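Local coordinates for transketolase (PDB 3L84), which belongs to the transketolase family of thiamine diphosphate-dependent enzymes, built from a thiamine diphosphate binding domain, a pyrimidine binding domain and a C-terminal domain, at residues N135-S139 with D140-H144. Numbering follows the deposited sequence.
Sequences NLLGS and DLIDH
The beta turn that leaves helix 118-137 for strand 146-151 of the parallel sheet in the thiamine diphosphate binding domain folds Leu-141 and Ile-142 back against Leu-137, around the carbonyl oxygen of Gly-138. Gly-138, just past the last helical residue, has positive phi (95°), a conformation glycine adopts readily, and here the chain turns away from the helix. Two amides then share Gly-138 O. Leu-141 N reaches Gly-138 O at 3.1 Å from above the carbonyl plane, away from the lone-pair directions, and this bond closes the beta turn over Ser-139 and Asp-140. Ile-142 N donates at 3.0 Å to the same Gly-138 O, almost in line with the carbonyl (C=O...N 160°), closing a wider, alpha-turn-sized loop that also takes in Leu-141.

Two apolar pairs tie the turn to the helix end: Leu-137 CB with Leu-141 CD1, and Leu-137 CD1 with Ile-142 CG1, each at 4.2 Å. The side chains of the second pair cross at a slant, and CG1 of Ile-142 is brought to Leu-137 CD1 by lying anti to its own carbonyl carbon (chi1 -60°). Separately, Leu-141 CD1 comes within 3.5 Å of Leu-137 O, a van der Waals approach. Outside the two segments, Leu-141 packs on Lys-307 and Leu-308 of helix 293-310, and its carbonyl accepts from Trp-304 NE1, joining the loop to that helix. On the exposed side, Asp-143 OD1 accepts from Asn-57 ND2, while a water molecule donates to both Asp-143 OD2 and Ser-139 O, at 2.7 Å from each oxygen.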
loop_
_atom_site.group_PDB
_atom_site.type_symbol
_atom_site.label_atom_id
_atom_site.label_comp_id
_atom_site.label_asym_id
_atom_site.label_seq_id
_atom_site.Cartn_x
_atom_site.Cartn_y
_atom_site.Cartn_z
ATOM N N ASN A 135 -20.120 -23.151 8.851
ATOM C CA ASN A 135 -19.485 -24.468 8.669
ATOM C C ASN A 135 -19.179 -25.139 10.005
ATOM O O ASN A 135 -19.383 -26.344 10.165
ATOM C CB ASN A 135 -18.189 -24.335 7.853
ATOM C CG ASN A 135 -17.419 -25.639 7.758
ATOM O OD1 ASN A 135 -17.841 -26.550 7.033
ATOM N ND2 ASN A 135 -16.345 -25.741 8.499
ATOM N N LEU A 136 -18.666 -24.380 10.970
ATOM C CA LEU A 136 -18.292 -24.939 12.254
ATOM C C LEU A 136 -19.471 -25.195 13.186
ATOM O O LEU A 136 -19.510 -26.226 13.867
ATOM C CB LEU A 136 -17.322 -23.974 12.938
ATOM C CG LEU A 136 -15.935 -23.854 12.317
ATOM C CD1 LEU A 136 -15.151 -22.790 13.077
ATOM C CD2 LEU A 136 -15.182 -25.189 12.329
ATOM N N LEU A 137 -20.421 -24.261 13.232
ATOM C CA LEU A 137 -21.493 -24.263 14.237
ATOM C C LEU A 137 -22.872 -24.657 13.715
ATOM O O LEU A 137 -23.783 -24.912 14.514
ATOM C CB LEU A 137 -21.608 -22.871 14.874
ATOM C CG LEU A 137 -20.342 -22.396 15.556
ATOM C CD1 LEU A 137 -20.464 -20.939 15.999
ATOM C CD2 LEU A 137 -19.956 -23.300 16.742
ATOM N N GLY A 138 -23.030 -24.713 12.399
ATOM C CA GLY A 138 -24.282 -25.053 11.754
ATOM C C GLY A 138 -25.121 -23.878 11.343
ATOM O O GLY A 138 -25.090 -22.814 11.969
ATOM N N SER A 139 -25.944 -24.074 10.310
ATOM C CA SER A 139 -26.884 -23.033 9.865
ATOM C C SER A 139 -28.000 -22.732 10.851
ATOM O O SER A 139 -28.600 -21.659 10.762
ATOM C CB SER A 139 -27.474 -23.378 8.498
ATOM O OG SER A 139 -28.163 -24.590 8.549
ATOM N N ASP A 140 -28.243 -23.629 11.813
ATOM C CA ASP A 140 -29.183 -23.355 12.901
ATOM C C ASP A 140 -28.670 -22.220 13.790
ATOM O O ASP A 140 -29.446 -21.483 14.399
ATOM C CB ASP A 140 -29.399 -24.590 13.792
ATOM C CG ASP A 140 -30.201 -25.689 13.118
ATOM O OD1 ASP A 140 -30.976 -25.397 12.177
ATOM O OD2 ASP A 140 -30.067 -26.853 13.565
ATOM N N LEU A 141 -27.351 -22.082 13.893
ATOM C CA LEU A 141 -26.751 -21.114 14.805
ATOM C C LEU A 141 -26.185 -19.869 14.108
ATOM O O LEU A 141 -26.029 -18.812 14.728
ATOM C CB LEU A 141 -25.637 -21.762 15.621
ATOM C CG LEU A 141 -26.079 -22.824 16.619
ATOM C CD1 LEU A 141 -24.888 -23.332 17.448
ATOM C CD2 LEU A 141 -27.227 -22.315 17.510
ATOM N N ILE A 142 -25.794 -19.977 12.839
ATOM C CA ILE A 142 -25.223 -18.838 12.124
ATOM C C ILE A 142 -25.997 -18.606 10.849
ATOM O O ILE A 142 -26.000 -19.449 9.952
ATOM C CB ILE A 142 -23.737 -19.018 11.812
ATOM C CG1 ILE A 142 -22.936 -19.196 13.108
ATOM C CG2 ILE A 142 -23.207 -17.818 10.999
ATOM C CD1 ILE A 142 -22.779 -17.952 13.991
ATOM N N ASP A 143 -26.712 -17.494 10.801
ATOM C CA ASP A 143 -27.614 -17.206 9.659
ATOM C C ASP A 143 -27.816 -15.714 9.348
ATOM O O ASP A 143 -28.706 -15.345 8.597
ATOM C CB ASP A 143 -28.931 -17.931 9.802
ATOM C CG ASP A 143 -29.768 -17.387 10.906
ATOM O OD1 ASP A 143 -29.378 -16.363 11.523
ATOM O OD2 ASP A 143 -30.850 -17.981 11.180
ATOM N N HIS A 144 -26.946 -14.878 9.839
ATOM C CA HIS A 144 -27.174 -13.436 9.847
ATOM C C HIS A 144 -26.668 -12.819 8.528
ATOM O O HIS A 144 -26.054 -13.479 7.676
ATOM C CB HIS A 144 -26.439 -12.837 11.045
ATOM C CG HIS A 144 -24.960 -12.969 10.962
ATOM N ND1 HIS A 144 -24.162 -12.094 10.248
ATOM C CD2 HIS A 144 -24.123 -13.918 11.450
ATOM C CE1 HIS A 144 -22.901 -12.468 10.363
ATOM N NE2 HIS A 144 -22.845 -13.581 11.079
HETATM O O HOH W 1 -31.085 -20.661 11.348
#